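Side-chain contact in alpha-Amylase (Thermotoga maritima, PDB 2B5D), which is an amylase-type protein of glycoside hydrolase family 57, with a mainly parallel beta-sheet core and an added helical C-terminal region: residues Q153-V158 / H422-I427. Residues are numbered along the deposited sequence; the frame is centred on the assembly and turned at random.
Sequences QMYPEV and HLHEMI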
loop_
_atom_site.group_PDB
_atom_site.type_symbol
_atom_site.label_atom_id
_atom_site.label_comp_id
_atom_site.label_asym_id
_atom_site.label_seq_id
_atom_site.Cartn_x
_atom_site.Cartn_y
_atom_site.Cartn_z
ATOM N N GLN A 153 -32.536 -6.858 -5.364
ATOM C CA GLN A 153 -33.913 -7.203 -5.740
ATOM C C GLN A 153 -34.476 -8.421 -4.970
ATOM O O GLN A 153 -35.692 -8.610 -4.893
ATOM C CB GLN A 153 -34.050 -7.419 -7.231
ATOM C CG GLN A 153 -33.297 -8.563 -7.798
ATOM C CD GLN A 153 -33.309 -8.513 -9.321
ATOM O OE1 GLN A 153 -34.078 -9.216 -9.969
ATOM N NE2 GLN A 153 -32.487 -7.645 -9.890
ATOM N N MET A 154 -33.570 -9.227 -4.423
ATOM C CA MET A 154 -33.976 -10.358 -3.640
ATOM C C MET A 154 -34.307 -9.996 -2.191
ATOM O O MET A 154 -34.680 -10.851 -1.431
ATOM C CB MET A 154 -32.945 -11.482 -3.719
ATOM C CG MET A 154 -33.515 -12.752 -3.172
ATOM S SD MET A 154 -32.639 -14.146 -3.831
ATOM C CE MET A 154 -33.513 -15.463 -2.949
ATOM N N TYR A 155 -34.227 -8.714 -1.853
ATOM C CA TYR A 155 -34.432 -8.193 -0.526
ATOM C C TYR A 155 -35.373 -7.031 -0.685
ATOM O O TYR A 155 -34.978 -5.887 -0.480
ATOM C CB TYR A 155 -33.070 -7.757 0.098
ATOM C CG TYR A 155 -32.009 -8.860 0.020
ATOM C CD1 TYR A 155 -31.912 -9.834 1.016
ATOM C CD2 TYR A 155 -31.112 -8.930 -1.065
ATOM C CE1 TYR A 155 -30.946 -10.873 0.948
ATOM C CE2 TYR A 155 -30.151 -9.965 -1.163
ATOM C CZ TYR A 155 -30.047 -10.923 -0.144
ATOM O OH TYR A 155 -29.095 -11.949 -0.237
ATOM N N PRO A 156 -36.640 -7.317 -1.094
ATOM C CA PRO A 156 -37.664 -6.306 -1.350
ATOM C C PRO A 156 -37.848 -5.348 -0.193
ATOM O O PRO A 156 -38.140 -4.179 -0.437
ATOM C CB PRO A 156 -38.945 -7.107 -1.534
ATOM C CG PRO A 156 -38.618 -8.556 -1.539
ATOM C CD PRO A 156 -37.108 -8.688 -1.414
ATOM N N GLU A 157 -37.669 -5.812 1.053
ATOM C CA GLU A 157 -37.771 -4.915 2.219
ATOM C C GLU A 157 -36.761 -3.758 2.140
ATOM O O GLU A 157 -37.089 -2.589 2.461
ATOM C CB GLU A 157 -37.568 -5.681 3.557
ATOM C CG GLU A 157 -38.515 -6.895 3.840
ATOM C CD GLU A 157 -38.108 -8.124 3.062
ATOM O OE1 GLU A 157 -38.637 -9.195 3.360
ATOM O OE2 GLU A 157 -37.264 -8.046 2.120
ATOM N N VAL A 158 -35.519 -4.059 1.746
ATOM C CA VAL A 158 -34.500 -2.991 1.719
ATOM C C VAL A 158 -34.707 -2.073 0.510
ATOM O O VAL A 158 -34.649 -0.823 0.594
ATOM C CB VAL A 158 -32.997 -3.554 1.949
ATOM C CG1 VAL A 158 -32.418 -4.182 0.693
ATOM C CG2 VAL A 158 -32.069 -2.440 2.555
ATOM N N HIS A 422 -21.686 -9.980 4.167
ATOM C CA HIS A 422 -22.033 -9.088 5.265
ATOM C C HIS A 422 -23.289 -8.275 5.004
ATOM O O HIS A 422 -24.088 -8.062 5.925
ATOM C CB HIS A 422 -20.866 -8.185 5.688
ATOM C CG HIS A 422 -19.958 -8.841 6.680
ATOM N ND1 HIS A 422 -18.828 -9.537 6.306
ATOM C CD2 HIS A 422 -20.059 -8.978 8.026
ATOM C CE1 HIS A 422 -18.264 -10.066 7.381
ATOM N NE2 HIS A 422 -18.984 -9.729 8.438
ATOM N N LEU A 423 -23.462 -7.815 3.767
ATOM C CA LEU A 423 -24.685 -7.127 3.401
ATOM C C LEU A 423 -25.919 -8.038 3.527
ATOM O O LEU A 423 -26.928 -7.657 4.097
ATOM C CB LEU A 423 -24.549 -6.525 2.012
ATOM C CG LEU A 423 -24.363 -4.994 1.842
ATOM C CD1 LEU A 423 -24.100 -4.172 3.094
ATOM C CD2 LEU A 423 -23.334 -4.710 0.772
ATOM N N HIS A 424 -25.802 -9.253 3.014
ATOM C CA HIS A 424 -26.800 -10.260 3.154
ATOM C C HIS A 424 -27.240 -10.455 4.619
ATOM O O HIS A 424 -28.443 -10.311 4.922
ATOM C CB HIS A 424 -26.292 -11.568 2.580
ATOM C CG HIS A 424 -27.234 -12.703 2.804
ATOM N ND1 HIS A 424 -27.058 -13.633 3.807
ATOM C CD2 HIS A 424 -28.394 -13.024 2.189
ATOM C CE1 HIS A 424 -28.052 -14.504 3.768
ATOM N NE2 HIS A 424 -28.881 -14.147 2.803
ATOM N N GLU A 425 -26.282 -10.712 5.529
ATOM C CA GLU A 425 -26.605 -10.871 6.954
ATOM C C GLU A 425 -27.160 -9.598 7.579
ATOM O O GLU A 425 -28.097 -9.644 8.384
ATOM C CB GLU A 425 -25.382 -11.323 7.752
ATOM C CG GLU A 425 -25.008 -12.749 7.564
ATOM C CD GLU A 425 -26.117 -13.689 7.983
ATOM O OE1 GLU A 425 -26.864 -13.357 8.968
ATOM O OE2 GLU A 425 -26.241 -14.751 7.306
ATOM N N MET A 426 -26.595 -8.452 7.231
ATOM C CA MET A 426 -27.158 -7.206 7.808
ATOM C C MET A 426 -28.636 -6.947 7.452
ATOM O O MET A 426 -29.371 -6.414 8.270
ATOM C CB MET A 426 -26.329 -5.968 7.464
ATOM C CG MET A 426 -24.872 -6.014 7.935
ATOM S SD MET A 426 -23.794 -4.977 6.915
ATOM C CE MET A 426 -24.483 -3.312 7.193
ATOM N N ILE A 427 -29.047 -7.307 6.229
ATOM C CA ILE A 427 -30.412 -7.010 5.740
ATOM C C ILE A 427 -31.337 -7.976 6.437
ATOM O O ILE A 427 -32.344 -7.540 6.982
ATOM C CB ILE A 427 -30.569 -7.151 4.153
ATOM C CG1 ILE A 427 -29.693 -6.136 3.403
ATOM C CG2 ILE A 427 -32.036 -6.974 3.687
ATOM C CD1 ILE A 427 -29.389 -6.531 2.001
#
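Y155 and V158 meet I427 where the start of helix 156-174 faces helix 418-436. The 153-158 segment is a loop that turns into the helix, with Y155 at the N-cap position. V158 N donates a hydrogen bond to Y155 O (2.9 Å), closing the first turn. The 422-427 segment is helical throughout. The backbones come nearest at V158 and I427, whose CA atoms are 7.0 Å apart, and no hydrogen bond joins the segments.

I427 is the central side chain. Both its branches reach Y155 and V158. CG2 lies anti to its backbone N and packs 3.8 Å from CB of Y155. The same methyl is 4.0 Å from CB of V158. CD1 of I427 is 4.1 Å from CG1 of V158. It also lies over one face of the Y155 ring, shifted toward the rim, nearest to CG. This is a CH-pi contact, with CD1 of I427 4.3 Å from the centroid of the Y155 ring and 20° off its normal. CG of Y155 is anti to the carbonyl carbon (chi1 -52°), and the side chain crosses I427 at about a right angle.

The Y155 and H424 rings meet by their edges, not stacked. Their planes are at 72° and their centroids 5.8 Å apart. The imidazole of H424 is probably flipped, so the identity of its nearest atoms is doubtful. The Y155 hydroxyl is hydrogen-bonded to N of L299 and OG of S298, both of a second subunit, another copy of the protein. D300 of that neighbouring subunit packs on Y155 and H424.

The buried contact joins a helix of the beta/alpha barrel, probably the incomplete barrel known for family 57, to the C-terminal helices. L456 of helix 443-458 touches both V158 and I427, and F457 also packs on V158. Helix 473-496 flanks helix 418-436 through H422 and M426.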